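Putative NADH Oxidase (Clostridium acetobutylicum, PDB 3E10) is a putative NADH oxidase of the nitroreductase family that binds flavin mononucleotide and probably acts as an oxidoreductase. Local coordinates at residues 21-26 with 105-110. Numbering follows the deposited sequence.
Sequences KEKIEK and AYLDLG
With CG turned anti to its own carbonyl carbon (chi1 -72°) and every later torsion extended, Lys23 reaches from helix 21-32 to the carbonyl of Leu107, just past the end of helix 89-106. Its NZ donates to Leu107 O at 2.8 Å. The C=O...N angle of 153° and a tilt of 17° from the carbonyl plane bring the donor in fairly straight. Carbonyls near a helix C-terminus commonly lack the i+4 NH partner, and a long flexible chain ending in a positive donor suits one. The same ammonium group also hydrogen-bonds Tyr146 OH and a water that donates to Asp108 OD2; the water bridges Lys23 NZ and Asp108 OD2, 4.9 Å apart. Lys23 and Leu107 pass each other in opposite directions, CD lying 4.0 Å from Leu107 CB and 4.2 Å from Leu109 CD1, so nonpolar leucine branches cover the lysine methylenes. The branched end of Leu107 also packs against Lys26, CD1 meeting CB at 3.9 Å where the side chains cross nearly at right angles. Asp108 takes the positive phi, often glycine's, of the C-prime residue in the Schellman motif (Leu109 N to Ala104 O, Asp108 N to Ala105 O) that ends helix 89-106 before strand 110-115.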
ATOM      1  N   LYS B  21     -17.809 -16.927  -2.530  1.00 10.75           N
ATOM      2  CA  LYS B  21     -16.858 -17.081  -3.625  1.00  9.71           C
ATOM      3  C   LYS B  21     -16.712 -15.794  -4.421  1.00 10.69           C
ATOM      4  O   LYS B  21     -15.607 -15.442  -4.797  1.00 11.36           O
ATOM      5  CB  LYS B  21     -17.239 -18.241  -4.569  1.00 13.49           C
ATOM      6  CG  LYS B  21     -17.240 -19.581  -3.890  1.00 20.97           C
ATOM      7  CD  LYS B  21     -15.876 -20.058  -3.426  1.00 23.84           C
ATOM      8  CE  LYS B  21     -15.970 -21.562  -3.104  1.00 28.24           C
ATOM      9  NZ  LYS B  21     -14.979 -21.967  -2.107  1.00 31.87           N
ATOM     10  N   GLU B  22     -17.816 -15.092  -4.677  1.00 10.31           N
ATOM     11  CA  GLU B  22     -17.745 -13.871  -5.464  1.00 11.15           C
ATOM     12  C   GLU B  22     -16.931 -12.774  -4.774  1.00  9.82           C
ATOM     13  O   GLU B  22     -16.250 -12.001  -5.428  1.00  9.83           O
ATOM     14  CB  GLU B  22     -19.125 -13.351  -5.841  1.00 13.92           C
ATOM     15  CG  GLU B  22     -19.976 -12.900  -4.737  1.00 24.26           C
ATOM     16  N   LYS B  23     -17.002 -12.729  -3.451  1.00  9.58           N
ATOM     17  CA  LYS B  23     -16.242 -11.751  -2.686  1.00  7.61           C
ATOM     18  C   LYS B  23     -14.761 -12.111  -2.664  1.00  7.00           C
ATOM     19  O   LYS B  23     -13.912 -11.232  -2.772  1.00  8.20           O
ATOM     20  CB  LYS B  23     -16.790 -11.636  -1.257  1.00  8.54           C
ATOM     21  CG  LYS B  23     -18.143 -10.921  -1.218  1.00  7.53           C
ATOM     22  CD  LYS B  23     -18.607 -10.541   0.180  1.00  7.77           C
ATOM     23  CE  LYS B  23     -19.967  -9.844   0.146  1.00 11.01           C
ATOM     24  NZ  LYS B  23     -20.380  -9.327   1.488  1.00 10.71           N
ATOM     25  N   ILE B  24     -14.467 -13.409  -2.564  1.00  7.40           N
ATOM     26  CA  ILE B  24     -13.072 -13.844  -2.633  1.00  7.10           C
ATOM     27  C   ILE B  24     -12.461 -13.354  -3.944  1.00  7.01           C
ATOM     28  O   ILE B  24     -11.361 -12.809  -3.952  1.00  9.27           O
ATOM     29  CB  ILE B  24     -12.900 -15.365  -2.501  1.00  8.50           C
ATOM     30  CG1 ILE B  24     -13.504 -15.843  -1.178  1.00 10.11           C
ATOM     31  CG2 ILE B  24     -11.413 -15.744  -2.588  1.00 10.49           C
ATOM     32  CD1 ILE B  24     -13.428 -17.350  -0.940  1.00 11.04           C
ATOM     33  N   GLU B  25     -13.166 -13.575  -5.048  1.00  8.20           N
ATOM     34  CA  GLU B  25     -12.648 -13.154  -6.344  1.00  8.92           C
ATOM     35  C   GLU B  25     -12.415 -11.644  -6.405  1.00  7.70           C
ATOM     36  O   GLU B  25     -11.411 -11.172  -6.952  1.00  8.37           O
ATOM     37  CB  GLU B  25     -13.584 -13.581  -7.481  1.00 10.78           C
ATOM     38  CG  GLU B  25     -12.995 -13.259  -8.856  1.00 12.13           C
ATOM     39  CD  GLU B  25     -13.773 -13.821 -10.006  1.00 14.81           C
ATOM     40  OE1 GLU B  25     -14.006 -15.047 -10.036  1.00 22.98           O
ATOM     41  OE2 GLU B  25     -14.131 -13.015 -10.876  1.00 15.11           O
ATOM     42  N   LYS B  26     -13.361 -10.875  -5.891  1.00  7.93           N
ATOM     43  CA  LYS B  26     -13.225  -9.429  -5.858  0.50  7.57           C
ATOM     44  C   LYS B  26     -12.004  -8.972  -5.052  1.00  7.54           C
ATOM     45  O   LYS B  26     -11.345  -8.010  -5.427  1.00  7.64           O
ATOM     46  CB  LYS B  26     -14.507  -8.790  -5.318  0.50  9.48           C
ATOM     47  CG  LYS B  26     -15.665  -8.932  -6.302  0.50 12.00           C
ATOM     48  CD  LYS B  26     -17.012  -8.784  -5.666  0.50 15.11           C
ATOM     49  CE  LYS B  26     -18.073  -8.725  -6.743  0.50 16.89           C
ATOM     50  NZ  LYS B  26     -17.949  -7.456  -7.530  0.50 19.22           N
ATOM     51  N   ALA B 105     -13.324  -3.993   3.250  1.00  6.60           N
ATOM     52  CA  ALA B 105     -14.222  -3.053   3.927  1.00  6.19           C
ATOM     53  C   ALA B 105     -15.405  -2.699   3.012  1.00  6.32           C
ATOM     54  O   ALA B 105     -16.571  -2.645   3.474  1.00  8.90           O
ATOM     55  CB  ALA B 105     -13.465  -1.829   4.400  1.00  8.96           C
ATOM     56  N   TYR B 106     -15.125  -2.478   1.722  1.00  7.14           N
ATOM     57  CA  TYR B 106     -16.178  -2.189   0.735  1.00  6.93           C
ATOM     58  C   TYR B 106     -17.252  -3.287   0.690  1.00  7.60           C
ATOM     59  O   TYR B 106     -18.447  -2.991   0.544  1.00  9.24           O
ATOM     60  CB  TYR B 106     -15.533  -1.941  -0.620  1.00  8.11           C
ATOM     61  CG  TYR B 106     -16.520  -1.809  -1.747  1.00 10.03           C
ATOM     62  CD1 TYR B 106     -17.279  -0.673  -1.885  1.00 11.85           C
ATOM     63  CD2 TYR B 106     -16.698  -2.841  -2.653  1.00 11.95           C
ATOM     64  CE1 TYR B 106     -18.223  -0.569  -2.933  1.00 11.48           C
ATOM     65  CE2 TYR B 106     -17.586  -2.743  -3.682  1.00 13.98           C
ATOM     66  CZ  TYR B 106     -18.337  -1.622  -3.820  1.00 14.96           C
ATOM     67  OH  TYR B 106     -19.255  -1.580  -4.864  1.00 21.62           O
ATOM     68  N   LEU B 107     -16.820  -4.543   0.830  1.00  7.66           N
ATOM     69  CA  LEU B 107     -17.683  -5.713   0.803  1.00  7.95           C
ATOM     70  C   LEU B 107     -18.248  -6.106   2.168  1.00  7.96           C
ATOM     71  O   LEU B 107     -18.770  -7.189   2.324  1.00  9.10           O
ATOM     72  CB  LEU B 107     -16.883  -6.880   0.187  1.00  8.99           C
ATOM     73  CG  LEU B 107     -16.388  -6.675  -1.241  1.00  8.75           C
ATOM     74  CD1 LEU B 107     -15.450  -7.828  -1.668  1.00  8.91           C
ATOM     75  CD2 LEU B 107     -17.560  -6.506  -2.242  1.00  9.76           C
ATOM     76  N   ASP B 108     -18.127  -5.225   3.152  1.00  8.29           N
ATOM     77  CA  ASP B 108     -18.690  -5.455   4.482  1.00  9.77           C
ATOM     78  C   ASP B 108     -18.001  -6.603   5.210  1.00  8.26           C
ATOM     79  O   ASP B 108     -18.556  -7.224   6.121  1.00 10.23           O
ATOM     80  CB  ASP B 108     -20.217  -5.679   4.407  1.00 11.64           C
ATOM     81  CG  ASP B 108     -20.949  -4.517   3.754  1.00 17.64           C
ATOM     82  OD1 ASP B 108     -20.743  -3.377   4.177  1.00 18.29           O
ATOM     83  OD2 ASP B 108     -21.718  -4.765   2.805  1.00 24.53           O
ATOM     84  N   LEU B 109     -16.753  -6.850   4.829  1.00  7.79           N
ATOM     85  CA  LEU B 109     -15.908  -7.846   5.468  1.00  7.36           C
ATOM     86  C   LEU B 109     -14.939  -7.134   6.407  1.00  7.69           C
ATOM     87  O   LEU B 109     -14.670  -5.934   6.255  1.00  9.22           O
ATOM     88  CB  LEU B 109     -15.122  -8.625   4.422  1.00  7.46           C
ATOM     89  CG  LEU B 109     -15.939  -9.492   3.467  1.00  7.85           C
ATOM     90  CD1 LEU B 109     -15.022  -9.981   2.374  1.00  8.94           C
ATOM     91  CD2 LEU B 109     -16.573 -10.651   4.203  1.00 10.68           C
ATOM     92  N   GLY B 110     -14.416  -7.893   7.361  1.00  7.30           N
ATOM     93  CA  GLY B 110     -13.285  -7.461   8.160  1.00  7.20           C
ATOM     94  C   GLY B 110     -12.032  -8.195   7.734  1.00  7.32           C
ATOM     95  O   GLY B 110     -12.078  -9.348   7.254  1.00  7.50           O
TER
HETATM   96  O   HOH W   1     -22.626  -7.477   2.340  1.00 33.64           O